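Side-chain contacts in 70 kDa protein (Xanthomonas sp., PDB 4B2N), which is a dihaem c-type cytochrome that acts as a rubber oxygenase, cleaving the polyisoprene of latex with dioxygen: residues A[41-46]-A[410-415]; A[117-122]-A[153-158]; A[203-208]-A[555-560]; A[229-234]-A[321-326]. All coordinates share one frame; numbering follows the deposited sequence.

Contact 1 (A[41-46]-A[410-415])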
loop_
_atom_site.group_PDB
_atom_site.type_symbol
_atom_site.label_atom_id
_atom_site.label_comp_id
_atom_site.label_asym_id
_atom_site.label_seq_id
_atom_site.Cartn_x
_atom_site.Cartn_y
_atom_site.Cartn_z
ATOM N N LEU A 41 16.019 -6.557 22.438
ATOM C CA LEU A 41 14.845 -5.983 21.777
ATOM C C LEU A 41 13.527 -6.512 22.390
ATOM O O LEU A 41 13.377 -7.713 22.632
ATOM C CB LEU A 41 14.906 -6.310 20.276
ATOM C CG LEU A 41 14.122 -5.408 19.300
ATOM C CD1 LEU A 41 14.574 -3.942 19.336
ATOM C CD2 LEU A 41 14.252 -5.984 17.899
ATOM N N PRO A 42 12.512 -5.656 22.552
ATOM C CA PRO A 42 11.195 -6.188 22.950
ATOM C C PRO A 42 10.641 -7.253 21.967
ATOM O O PRO A 42 10.930 -7.202 20.756
ATOM C CB PRO A 42 10.287 -4.956 22.924
ATOM C CG PRO A 42 11.203 -3.824 23.049
ATOM C CD PRO A 42 12.508 -4.198 22.433
ATOM N N VAL A 43 9.798 -8.169 22.471
ATOM C CA VAL A 43 9.135 -9.181 21.656
ATOM C C VAL A 43 8.293 -8.399 20.634
ATOM O O VAL A 43 7.705 -7.363 20.955
ATOM C CB VAL A 43 8.231 -10.113 22.535
ATOM C CG1 VAL A 43 7.224 -10.854 21.685
ATOM C CG2 VAL A 43 9.073 -11.142 23.326
ATOM N N ASP A 44 8.249 -8.878 19.401
ATOM C CA ASP A 44 7.388 -8.246 18.364
ATOM C C ASP A 44 6.066 -8.961 18.516
ATOM O O ASP A 44 5.998 -10.121 18.230
ATOM C CB ASP A 44 7.989 -8.532 16.993
ATOM C CG ASP A 44 7.057 -8.202 15.830
ATOM O OD1 ASP A 44 5.982 -7.577 16.080
ATOM O OD2 ASP A 44 7.349 -8.691 14.689
ATOM N N PRO A 45 5.015 -8.284 19.015
ATOM C CA PRO A 45 3.818 -9.055 19.285
ATOM C C PRO A 45 3.164 -9.787 18.106
ATOM O O PRO A 45 2.427 -10.786 18.324
ATOM C CB PRO A 45 2.861 -8.034 19.901
ATOM C CG PRO A 45 3.814 -7.012 20.519
ATOM C CD PRO A 45 4.876 -6.885 19.444
ATOM N N ARG A 46 3.348 -9.255 16.881
ATOM C CA ARG A 46 2.915 -9.952 15.676
ATOM C C ARG A 46 3.454 -11.366 15.646
ATOM O O ARG A 46 2.795 -12.234 15.105
ATOM C CB ARG A 46 3.449 -9.192 14.442
ATOM C CG ARG A 46 2.908 -7.768 14.448
ATOM C CD ARG A 46 3.453 -6.956 13.297
ATOM N NE ARG A 46 4.926 -7.103 13.274
ATOM C CZ ARG A 46 5.680 -6.883 12.218
ATOM N NH1 ARG A 46 5.117 -6.449 11.100
ATOM N NH2 ARG A 46 6.962 -7.203 12.288
ATOM N N ASP A 410 -3.741 -12.558 25.487
ATOM C CA ASP A 410 -2.424 -12.126 25.961
ATOM C C ASP A 410 -2.370 -10.614 25.831
ATOM O O ASP A 410 -2.618 -10.105 24.734
ATOM C CB ASP A 410 -1.387 -12.828 25.089
ATOM C CG ASP A 410 0.046 -12.481 25.461
ATOM O OD1 ASP A 410 0.360 -11.435 26.069
ATOM O OD2 ASP A 410 0.918 -13.252 25.062
ATOM N N PRO A 411 -2.077 -9.877 26.933
ATOM C CA PRO A 411 -2.143 -8.398 26.922
ATOM C C PRO A 411 -1.150 -7.814 25.925
ATOM O O PRO A 411 -1.386 -6.731 25.441
ATOM C CB PRO A 411 -1.792 -7.990 28.381
ATOM C CG PRO A 411 -1.885 -9.258 29.150
ATOM C CD PRO A 411 -1.629 -10.409 28.248
ATOM N N ARG A 412 -0.091 -8.567 25.563
ATOM C CA ARG A 412 0.893 -8.101 24.562
ATOM C C ARG A 412 0.336 -7.994 23.135
ATOM O O ARG A 412 0.976 -7.385 22.269
ATOM C CB ARG A 412 2.120 -9.010 24.524
ATOM C CG ARG A 412 2.894 -8.945 25.820
ATOM C CD ARG A 412 4.042 -9.959 25.826
ATOM N NE ARG A 412 3.564 -11.336 25.674
ATOM C CZ ARG A 412 4.343 -12.378 25.458
ATOM N NH1 ARG A 412 5.677 -12.215 25.401
ATOM N NH2 ARG A 412 3.817 -13.589 25.307
ATOM N N LEU A 413 -0.863 -8.519 22.930
ATOM C CA LEU A 413 -1.514 -8.569 21.625
ATOM C C LEU A 413 -2.476 -7.367 21.414
ATOM O O LEU A 413 -3.248 -7.314 20.440
ATOM C CB LEU A 413 -2.234 -9.913 21.452
ATOM C CG LEU A 413 -1.364 -11.162 21.410
ATOM C CD1 LEU A 413 -2.262 -12.399 21.245
ATOM C CD2 LEU A 413 -0.481 -11.053 20.161
ATOM N N LYS A 414 -2.412 -6.396 22.329
ATOM C CA LYS A 414 -3.229 -5.221 22.224
ATOM C C LYS A 414 -2.968 -4.595 20.864
ATOM O O LYS A 414 -1.799 -4.392 20.487
ATOM C CB LYS A 414 -2.780 -4.236 23.275
ATOM C CG LYS A 414 -3.565 -2.936 23.333
ATOM C CD LYS A 414 -3.203 -2.181 24.611
ATOM C CE LYS A 414 -1.693 -2.026 24.693
ATOM N NZ LYS A 414 -1.491 -0.627 25.112
ATOM N N GLY A 415 -4.032 -4.264 20.150
ATOM C CA GLY A 415 -3.894 -3.589 18.850
ATOM C C GLY A 415 -3.443 -4.418 17.633
ATOM O O GLY A 415 -3.486 -3.924 16.516
#

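Contact 2 (A[117-122]-A[153-158])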
loop_
_atom_site.group_PDB
_atom_site.type_symbol
_atom_site.label_atom_id
_atom_site.label_comp_id
_atom_site.label_asym_id
_atom_site.label_seq_id
_atom_site.Cartn_x
_atom_site.Cartn_y
_atom_site.Cartn_z
ATOM N N TYR A 117 12.309 16.127 -16.821
ATOM C CA TYR A 117 11.473 16.496 -15.711
ATOM C C TYR A 117 11.467 18.038 -15.509
ATOM O O TYR A 117 10.430 18.646 -15.356
ATOM C CB TYR A 117 11.889 15.791 -14.387
ATOM C CG TYR A 117 11.241 16.463 -13.226
ATOM C CD1 TYR A 117 9.943 16.086 -12.810
ATOM C CD2 TYR A 117 11.880 17.478 -12.535
ATOM C CE1 TYR A 117 9.320 16.732 -11.762
ATOM C CE2 TYR A 117 11.283 18.130 -11.463
ATOM C CZ TYR A 117 9.987 17.720 -11.080
ATOM O OH TYR A 117 9.365 18.291 -10.033
ATOM N N HIS A 118 12.621 18.645 -15.633
ATOM C CA HIS A 118 12.763 20.073 -15.526
ATOM C C HIS A 118 11.855 20.801 -16.494
ATOM O O HIS A 118 11.408 21.933 -16.189
ATOM C CB HIS A 118 14.213 20.459 -15.801
ATOM C CG HIS A 118 14.571 21.841 -15.341
ATOM N ND1 HIS A 118 14.409 22.258 -14.039
ATOM C CD2 HIS A 118 15.059 22.928 -16.057
ATOM C CE1 HIS A 118 14.825 23.539 -13.932
ATOM N NE2 HIS A 118 15.240 23.947 -15.167
ATOM N N PHE A 119 11.612 20.184 -17.651
ATOM C CA PHE A 119 10.783 20.808 -18.732
ATOM C C PHE A 119 9.403 20.183 -18.842
ATOM O O PHE A 119 8.713 20.377 -19.824
ATOM C CB PHE A 119 11.542 20.847 -20.103
ATOM C CG PHE A 119 12.642 21.886 -20.120
ATOM C CD1 PHE A 119 12.361 23.231 -20.403
ATOM C CD2 PHE A 119 13.947 21.572 -19.787
ATOM C CE1 PHE A 119 13.371 24.218 -20.393
ATOM C CE2 PHE A 119 14.970 22.548 -19.778
ATOM C CZ PHE A 119 14.692 23.883 -20.078
ATOM N N ILE A 120 9.006 19.342 -17.875
ATOM C CA ILE A 120 7.755 18.598 -18.052
ATOM C C ILE A 120 6.529 19.517 -18.142
ATOM O O ILE A 120 5.497 19.055 -18.514
ATOM C CB ILE A 120 7.506 17.592 -16.859
ATOM C CG1 ILE A 120 6.561 16.440 -17.274
ATOM C CG2 ILE A 120 7.123 18.335 -15.576
ATOM C CD1 ILE A 120 6.873 15.227 -16.428
ATOM N N PHE A 121 6.588 20.772 -17.738
ATOM C CA PHE A 121 5.450 21.701 -18.026
ATOM C C PHE A 121 5.140 21.671 -19.546
ATOM O O PHE A 121 4.020 21.975 -19.938
ATOM C CB PHE A 121 5.747 23.164 -17.588
ATOM C CG PHE A 121 6.999 23.733 -18.160
ATOM C CD1 PHE A 121 6.972 24.400 -19.398
ATOM C CD2 PHE A 121 8.227 23.609 -17.456
ATOM C CE1 PHE A 121 8.138 24.919 -19.905
ATOM C CE2 PHE A 121 9.403 24.107 -17.981
ATOM C CZ PHE A 121 9.375 24.737 -19.215
ATOM N N LEU A 122 6.146 21.391 -20.409
ATOM C CA LEU A 122 5.855 21.297 -21.866
ATOM C C LEU A 122 4.777 20.279 -22.097
ATOM O O LEU A 122 3.853 20.531 -22.881
ATOM C CB LEU A 122 7.074 20.946 -22.725
ATOM C CG LEU A 122 8.130 22.037 -22.732
ATOM C CD1 LEU A 122 9.390 21.513 -23.425
ATOM C CD2 LEU A 122 7.576 23.333 -23.382
ATOM N N PRO A 153 19.204 17.544 -10.562
ATOM C CA PRO A 153 20.087 18.577 -11.141
ATOM C C PRO A 153 19.358 19.406 -12.211
ATOM O O PRO A 153 18.653 18.852 -13.079
ATOM C CB PRO A 153 21.195 17.725 -11.818
ATOM C CG PRO A 153 20.445 16.480 -12.254
ATOM C CD PRO A 153 19.515 16.193 -11.093
ATOM N N LEU A 154 19.514 20.722 -12.116
ATOM C CA LEU A 154 19.095 21.649 -13.177
ATOM C C LEU A 154 19.987 21.382 -14.382
ATOM O O LEU A 154 21.108 20.872 -14.203
ATOM C CB LEU A 154 19.257 23.083 -12.675
ATOM C CG LEU A 154 18.558 23.453 -11.342
ATOM C CD1 LEU A 154 18.484 24.974 -11.283
ATOM C CD2 LEU A 154 17.165 22.861 -11.144
ATOM N N PRO A 155 19.519 21.784 -15.594
ATOM C CA PRO A 155 20.293 21.617 -16.798
ATOM C C PRO A 155 21.695 22.144 -16.592
ATOM O O PRO A 155 21.874 23.231 -16.030
ATOM C CB PRO A 155 19.517 22.477 -17.818
ATOM C CG PRO A 155 18.084 22.236 -17.416
ATOM C CD PRO A 155 18.163 22.316 -15.893
ATOM N N GLY A 156 22.688 21.351 -16.982
ATOM C CA GLY A 156 24.054 21.801 -16.878
ATOM C C GLY A 156 24.749 21.365 -15.613
ATOM O O GLY A 156 26.012 21.297 -15.567
ATOM N N GLU A 157 23.977 21.006 -14.592
ATOM C CA GLU A 157 24.616 20.674 -13.300
ATOM C C GLU A 157 24.968 19.198 -13.343
ATOM O O GLU A 157 24.164 18.370 -13.770
ATOM C CB GLU A 157 23.584 20.831 -12.122
ATOM C CG GLU A 157 23.218 22.290 -11.802
ATOM C CD GLU A 157 22.299 22.448 -10.580
ATOM O OE1 GLU A 157 21.535 21.524 -10.224
ATOM O OE2 GLU A 157 22.320 23.540 -9.962
ATOM N N ASP A 158 26.110 18.856 -12.793
ATOM C CA ASP A 158 26.438 17.467 -12.611
ATOM C C ASP A 158 26.013 17.118 -11.179
ATOM O O ASP A 158 26.572 17.649 -10.204
ATOM C CB ASP A 158 27.933 17.277 -12.801
ATOM C CG ASP A 158 28.422 15.870 -12.427
ATOM O OD1 ASP A 158 27.722 15.091 -11.765
ATOM O OD2 ASP A 158 29.579 15.550 -12.720
#

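Contact 3 (A[203-208]-A[555-560])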
loop_
_atom_site.group_PDB
_atom_site.type_symbol
_atom_site.label_atom_id
_atom_site.label_comp_id
_atom_site.label_asym_id
_atom_site.label_seq_id
_atom_site.Cartn_x
_atom_site.Cartn_y
_atom_site.Cartn_z
ATOM N N SER A 203 2.577 24.369 7.528
ATOM C CA SER A 203 2.285 25.283 8.677
ATOM C C SER A 203 1.362 24.640 9.711
ATOM O O SER A 203 1.415 24.982 10.911
ATOM C CB SER A 203 1.534 26.524 8.202
ATOM O OG SER A 203 2.345 27.253 7.353
ATOM N N GLU A 204 0.474 23.752 9.293
ATOM C CA GLU A 204 -0.445 23.221 10.262
ATOM C C GLU A 204 -0.017 21.921 10.912
ATOM O O GLU A 204 -0.560 21.551 11.992
ATOM C CB GLU A 204 -1.803 22.976 9.617
ATOM C CG GLU A 204 -2.245 24.118 8.715
ATOM C CD GLU A 204 -3.581 23.759 8.146
ATOM O OE1 GLU A 204 -3.620 22.783 7.362
ATOM O OE2 GLU A 204 -4.549 24.450 8.508
ATOM N N ALA A 205 0.880 21.168 10.279
ATOM C CA ALA A 205 1.245 19.854 10.798
ATOM C C ALA A 205 2.615 19.453 10.301
ATOM O O ALA A 205 3.015 19.732 9.152
ATOM C CB ALA A 205 0.198 18.762 10.405
ATOM N N SER A 206 3.338 18.794 11.202
ATOM C CA SER A 206 4.619 18.163 10.886
ATOM C C SER A 206 4.318 16.979 9.932
ATOM O O SER A 206 3.219 16.426 9.970
ATOM C CB SER A 206 5.157 17.583 12.201
ATOM O OG SER A 206 6.202 18.429 12.551
ATOM N N PHE A 207 5.286 16.580 9.151
ATOM C CA PHE A 207 5.158 15.342 8.358
ATOM C C PHE A 207 5.367 14.069 9.228
ATOM O O PHE A 207 6.226 14.032 10.083
ATOM C CB PHE A 207 6.165 15.368 7.233
ATOM C CG PHE A 207 6.198 14.108 6.462
ATOM C CD1 PHE A 207 5.214 13.830 5.516
ATOM C CD2 PHE A 207 7.208 13.171 6.696
ATOM C CE1 PHE A 207 5.250 12.625 4.808
ATOM C CE2 PHE A 207 7.274 12.012 5.953
ATOM C CZ PHE A 207 6.283 11.736 5.029
ATOM N N LYS A 208 4.581 13.038 9.040
ATOM C CA LYS A 208 4.860 11.751 9.692
ATOM C C LYS A 208 4.804 10.741 8.572
ATOM O O LYS A 208 3.903 10.792 7.728
ATOM C CB LYS A 208 3.780 11.381 10.738
ATOM C CG LYS A 208 3.635 12.457 11.813
ATOM C CD LYS A 208 4.870 12.569 12.700
ATOM C CE LYS A 208 4.554 12.131 14.130
ATOM N NZ LYS A 208 4.116 10.692 14.127
ATOM N N TYR A 555 -4.998 19.794 0.739
ATOM C CA TYR A 555 -4.776 18.878 1.931
ATOM C C TYR A 555 -4.669 19.638 3.243
ATOM O O TYR A 555 -4.126 19.137 4.235
ATOM C CB TYR A 555 -3.514 18.016 1.716
ATOM C CG TYR A 555 -2.254 18.825 1.428
ATOM C CD1 TYR A 555 -1.963 19.251 0.136
ATOM C CD2 TYR A 555 -1.329 19.121 2.439
ATOM C CE1 TYR A 555 -0.783 19.949 -0.145
ATOM C CE2 TYR A 555 -0.152 19.849 2.168
ATOM C CZ TYR A 555 0.079 20.284 0.901
ATOM O OH TYR A 555 1.230 20.985 0.614
ATOM N N SER A 556 -5.182 20.870 3.279
ATOM C CA SER A 556 -5.152 21.689 4.485
ATOM C C SER A 556 -6.228 21.215 5.480
ATOM O O SER A 556 -7.201 20.472 5.093
ATOM C CB SER A 556 -5.330 23.175 4.097
ATOM O OG SER A 556 -6.722 23.468 3.967
ATOM N N PHE A 557 -6.080 21.586 6.758
ATOM C CA PHE A 557 -7.067 21.138 7.779
ATOM C C PHE A 557 -8.488 21.520 7.408
ATOM O O PHE A 557 -9.425 20.775 7.715
ATOM C CB PHE A 557 -6.743 21.633 9.172
ATOM C CG PHE A 557 -5.651 20.848 9.910
ATOM C CD1 PHE A 557 -5.049 19.696 9.388
ATOM C CD2 PHE A 557 -5.209 21.308 11.156
ATOM C CE1 PHE A 557 -4.038 19.041 10.128
ATOM C CE2 PHE A 557 -4.238 20.656 11.865
ATOM C CZ PHE A 557 -3.674 19.494 11.367
ATOM N N ALA A 558 -8.651 22.607 6.641
ATOM C CA ALA A 558 -10.008 23.123 6.271
ATOM C C ALA A 558 -10.762 22.179 5.325
ATOM O O ALA A 558 -11.992 22.212 5.279
ATOM C CB ALA A 558 -9.936 24.510 5.650
ATOM N N SER A 559 -10.030 21.312 4.639
ATOM C CA SER A 559 -10.591 20.326 3.736
ATOM C C SER A 559 -10.945 19.054 4.419
ATOM O O SER A 559 -11.617 18.244 3.827
ATOM C CB SER A 559 -9.657 20.000 2.599
ATOM O OG SER A 559 -9.501 21.198 1.821
ATOM N N TYR A 560 -10.474 18.897 5.656
ATOM C CA TYR A 560 -10.754 17.699 6.434
ATOM C C TYR A 560 -11.975 17.948 7.288
ATOM O O TYR A 560 -12.263 19.118 7.598
ATOM C CB TYR A 560 -9.510 17.266 7.229
ATOM C CG TYR A 560 -9.419 15.736 7.393
ATOM C CD1 TYR A 560 -9.100 14.934 6.319
ATOM C CD2 TYR A 560 -9.690 15.136 8.587
ATOM C CE1 TYR A 560 -8.984 13.577 6.418
ATOM C CE2 TYR A 560 -9.558 13.747 8.718
ATOM C CZ TYR A 560 -9.245 12.979 7.637
ATOM O OH TYR A 560 -9.125 11.653 7.760
HETATM O O HOH W 1 -6.764 24.874 6.725
#

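Contact 4 (A[229-234]-A[321-326])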
loop_
_atom_site.group_PDB
_atom_site.type_symbol
_atom_site.label_atom_id
_atom_site.label_comp_id
_atom_site.label_asym_id
_atom_site.label_seq_id
_atom_site.Cartn_x
_atom_site.Cartn_y
_atom_site.Cartn_z
ATOM N N THR A 229 11.643 12.686 -23.490
ATOM C CA THR A 229 12.740 11.949 -24.171
ATOM C C THR A 229 13.033 10.590 -23.544
ATOM O O THR A 229 13.321 10.508 -22.338
ATOM C CB THR A 229 14.025 12.793 -24.263
ATOM O OG1 THR A 229 13.679 13.948 -24.996
ATOM C CG2 THR A 229 15.170 12.072 -25.013
ATOM N N PRO A 230 12.960 9.510 -24.349
ATOM C CA PRO A 230 13.141 8.190 -23.691
ATOM C C PRO A 230 14.516 8.133 -22.962
ATOM O O PRO A 230 15.509 8.685 -23.454
ATOM C CB PRO A 230 13.059 7.198 -24.851
ATOM C CG PRO A 230 12.228 7.936 -25.901
ATOM C CD PRO A 230 12.543 9.403 -25.760
ATOM N N ILE A 231 14.568 7.485 -21.796
ATOM C CA ILE A 231 15.822 7.330 -21.088
ATOM C C ILE A 231 16.642 6.387 -21.986
ATOM O O ILE A 231 17.857 6.588 -22.193
ATOM C CB ILE A 231 15.630 6.689 -19.701
ATOM C CG1 ILE A 231 14.938 7.656 -18.782
ATOM C CG2 ILE A 231 16.961 6.303 -19.065
ATOM C CD1 ILE A 231 14.500 6.924 -17.541
ATOM N N THR A 232 15.976 5.373 -22.542
ATOM C CA THR A 232 16.674 4.499 -23.497
ATOM C C THR A 232 15.981 4.640 -24.864
ATOM O O THR A 232 14.766 4.403 -24.988
ATOM C CB THR A 232 16.780 3.060 -22.966
ATOM O OG1 THR A 232 15.500 2.411 -23.078
ATOM C CG2 THR A 232 17.197 3.110 -21.480
ATOM N N ALA A 233 16.739 5.135 -25.839
ATOM C CA ALA A 233 16.207 5.566 -27.136
ATOM C C ALA A 233 15.200 4.556 -27.729
ATOM O O ALA A 233 13.992 4.851 -27.909
ATOM C CB ALA A 233 17.349 5.862 -28.118
ATOM N N LEU A 234 15.666 3.353 -28.020
ATOM C CA LEU A 234 14.736 2.423 -28.645
ATOM C C LEU A 234 13.929 1.582 -27.639
ATOM O O LEU A 234 13.110 0.759 -28.035
ATOM C CB LEU A 234 15.451 1.566 -29.698
ATOM C CG LEU A 234 16.006 2.351 -30.911
ATOM C CD1 LEU A 234 16.648 1.370 -31.895
ATOM C CD2 LEU A 234 14.979 3.299 -31.567
ATOM N N ASN A 321 12.682 -3.142 -11.463
ATOM C CA ASN A 321 13.452 -2.150 -12.202
ATOM C C ASN A 321 14.280 -2.813 -13.305
ATOM O O ASN A 321 14.997 -3.749 -13.055
ATOM C CB ASN A 321 14.390 -1.473 -11.184
ATOM C CG ASN A 321 15.270 -0.401 -11.794
ATOM O OD1 ASN A 321 15.778 -0.525 -12.893
ATOM N ND2 ASN A 321 15.404 0.699 -11.069
ATOM N N ILE A 322 14.203 -2.286 -14.528
ATOM C CA ILE A 322 14.682 -2.977 -15.699
ATOM C C ILE A 322 16.163 -2.815 -15.853
ATOM O O ILE A 322 16.826 -3.535 -16.643
ATOM C CB ILE A 322 13.888 -2.477 -16.949
ATOM C CG1 ILE A 322 13.299 -3.664 -17.621
ATOM C CG2 ILE A 322 14.624 -1.427 -17.795
ATOM C CD1 ILE A 322 12.256 -4.290 -16.715
ATOM N N PHE A 323 16.701 -1.873 -15.094
ATOM C CA PHE A 323 18.126 -1.608 -15.214
ATOM C C PHE A 323 19.000 -2.505 -14.320
ATOM O O PHE A 323 20.200 -2.537 -14.502
ATOM C CB PHE A 323 18.378 -0.121 -14.952
ATOM C CG PHE A 323 17.714 0.803 -15.955
ATOM C CD1 PHE A 323 17.914 0.625 -17.343
ATOM C CD2 PHE A 323 16.932 1.886 -15.511
ATOM C CE1 PHE A 323 17.339 1.480 -18.267
ATOM C CE2 PHE A 323 16.361 2.785 -16.452
ATOM C CZ PHE A 323 16.552 2.561 -17.823
ATOM N N ARG A 324 18.424 -3.228 -13.345
ATOM C CA ARG A 324 19.251 -4.050 -12.431
ATOM C C ARG A 324 19.484 -5.393 -13.049
ATOM O O ARG A 324 18.675 -5.792 -13.860
ATOM C CB ARG A 324 18.495 -4.323 -11.134
ATOM C CG ARG A 324 18.202 -3.066 -10.358
ATOM C CD ARG A 324 18.097 -3.334 -8.875
ATOM N NE ARG A 324 18.371 -2.042 -8.247
ATOM C CZ ARG A 324 17.472 -1.111 -8.046
ATOM N NH1 ARG A 324 16.153 -1.315 -8.342
ATOM N NH2 ARG A 324 17.894 0.036 -7.523
ATOM N N ASP A 325 20.561 -6.108 -12.677
ATOM C CA ASP A 325 20.681 -7.509 -13.055
ATOM C C ASP A 325 20.129 -8.418 -11.917
ATOM O O ASP A 325 19.694 -7.903 -10.884
ATOM C CB ASP A 325 22.106 -7.877 -13.523
ATOM C CG ASP A 325 23.101 -7.880 -12.391
ATOM O OD1 ASP A 325 22.787 -7.533 -11.215
ATOM O OD2 ASP A 325 24.246 -8.274 -12.666
ATOM N N ALA A 326 20.067 -9.735 -12.126
ATOM C CA ALA A 326 19.456 -10.643 -11.131
ATOM C C ALA A 326 20.157 -10.487 -9.785
ATOM O O ALA A 326 19.516 -10.399 -8.767
ATOM C CB ALA A 326 19.534 -12.109 -11.600
#

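Contact 1 (A[41-46]-A[410-415])
Two Asx turns, each reinforced by a salt bridge between its Asp and the Arg two residues on, meet where the loop between helices 27-32 and 88-104 packs on the loop between helix 399-402 and strand 420-422, with Pro45 against Arg412 and Leu413. The ring of Pro45 touches the backbone: its CB lies 3.1 Å from Arg412 O. Proline suits the first turn of the 3-10 segment beginning here, because its ring fixes phi and gives a compact apolar surface. Leu413 adds its CD2 methyl, which reaches the carbonyl oxygen of Pro45; it also packs on Val53 and Phe63, as suits a branched apolar residue at this buried place. At the exposed side of the contact Val43 and Arg412 pass at a slant, CG2 of Val43 lying 4.1 Å from NH1 of Arg412.

The Arg412 chain bends at chi3 (-60°), bringing the guanidinium back side-on to Asp410, where NE and NH2 take one carboxylate oxygen each in the guanidinium plane. Asp44 and Arg46 make a similar side-on pair, though NH2 meets Asp44 OD2 from above the carboxylate plane, and NH1 of Arg46 bonds weakly to the carbonyl oxygens of Arg294 and Lys297, two residues of a haem c site. Asp410 OD1 serves two donors of Arg412, its syn lone pair receiving NE at 3.2 Å while the backbone N, 2.9 Å away, approaches from above the carboxylate plane.

Contact 2 (A[117-122]-A[153-158])
The backbones come closest at His118 and Leu154, whose CA atoms are 6.9 Å apart, where the end of helix 114-118 faces a type II beta turn running from Leu154 to Glu157. The Pro155 ring lies over one face of the His118 imidazole, the two side chains crossing at about a right angle, though the exact closeness modelled there is doubtful. The histidine ring is carried out to the turn because CG stands anti to the backbone N (chi1 -163°), and its ND1 is hydrogen-bonded to Tyr152 OH, which restrains the rotation of the ring. Leu154 adds its CD2 methyl, 3.7 Å from His118 CE1. Phe119 adds an apolar contact, its CE2 lying 3.9 Å from Pro155 CG.

Proline and glycine suit the two central positions of a type II turn: Pro155 has the required phi, and the positive phi of Gly156 would jam a side chain against the preceding carbonyl. Glu157 OE1 accepts from Leu154 N at 2.9 Å, from above the carboxylate plane, and so ties the turn's ends together.

The contact joins the end of helix 114-118 to the loop leaving strand 151-152; from the same segment, Tyr117 and Ile120 pack on helix 133-141, and Ile120 also meets helix 218-226.

Contact 3 (A[203-208]-A[555-560])
Glu204 begins the meeting with Phe557, sending its carboxylate along the start of the 3-10 segment 557-559. With CG anti to its own carbonyl carbon and the chain extended at chi2 (180°), the carboxylate reaches Phe557 N: OE1 accepts from it at 2.8 Å, using the syn lone pair in a nearly straight bond (163°), and takes a second bond from Thr201 N. The glutamate slides past the phenylalanine in the opposite direction. Its CB lies over one face of the Phe557 ring in a CH-pi contact, 4.1 Å from the centroid and displaced toward the rim. Glutamate suits this place because it offers a methylene, CB, to the ring and a carboxylate oxygen to the backbone N-H.

Glu204 OE2 receives a bond from a water 2.9 Å away; the same water donates to Ser556 OG and accepts from Ala558 N. Ser556 OG is also hydrogen-bonded to Asp554.

Next in sequence, Ala205 places its methyl CB 4.1 Å from Phe557 CZ, a small side chain that touches the ring obliquely.

Trp562, just beyond residues 555-560, meets Phe557 edge-to-face. The contact thus lays the loop between helices 192-195 and 218-226 on the 3-10 segment that leads directly into strand 560-561, at the protein surface.

Contact 4 (A[229-234]-A[321-326])
Asn321 OD1 accepts from Phe323 N at 2.7 Å, the shortest polar bond here, and so sets the base from which the Phe323 ring reaches Thr232 and Ile231. The donor lies in the carbonyl plane of the asparagine amide, and the bond is fairly straight, with an N-H...O angle of 155°. At the other end of that amide, ND2 is bonded to the carbonyl oxygen of Phe107. Asparagine suits the position because one amide both accepts from the turn and donates to a neighbouring loop's carbonyl.

Between the two segments the meeting is apolar. Thr232 comes from the direction opposite to Phe323 and puts its CG2 methyl at the ring edge, near the ring plane, 3.6 Å from CE1. The methyl points there because CG2 is anti to the carbonyl carbon, with OG1 (chi1 75°) between the backbone N and that carbon. Ile231 approaches on a slant, its CG2 being 4.0 Å from Phe323 CZ.

The bond from Asn321 OD1 defines an Asx turn, superposed on a type I beta turn from Asn321 to Arg324 whose own backbone closure is weak. This turn links helix 312-319 to helix 326-331, and Asp325 follows as the N-cap of the latter, its OD1 accepting from Ala328 N. The aspartate suits a helix start, where its carboxylate can take up a backbone N-H. Arg324, by contrast, is turned to the interior, where its NE forms a salt bridge with Asp179.

One face of the Phe323 ring is covered by its neighbour Ile322, whose CG2 sits 3.9 Å above the plane, offset toward the rim.

How the contacts relate
Contacts 2 and 4 form the closest pair, with centres 19 Å and nearest atoms about 8 Å apart; both lie on the same side of the chain's centre, and helix 218-226, which Ile120 touches, leads into the loop of residues 229-234. Contact 1 is on the opposite side from both, its centre 49 Å from that of contact 2 and 44 Å from that of contact 4. Contacts 1 and 3 interleave along the sequence, whereas contact 4 is nested inside the loops closed by both. Only contact 1 approaches an annotated haem c site: the Pro45 side chain is about 11 Å from those of Arg294 and Lys297.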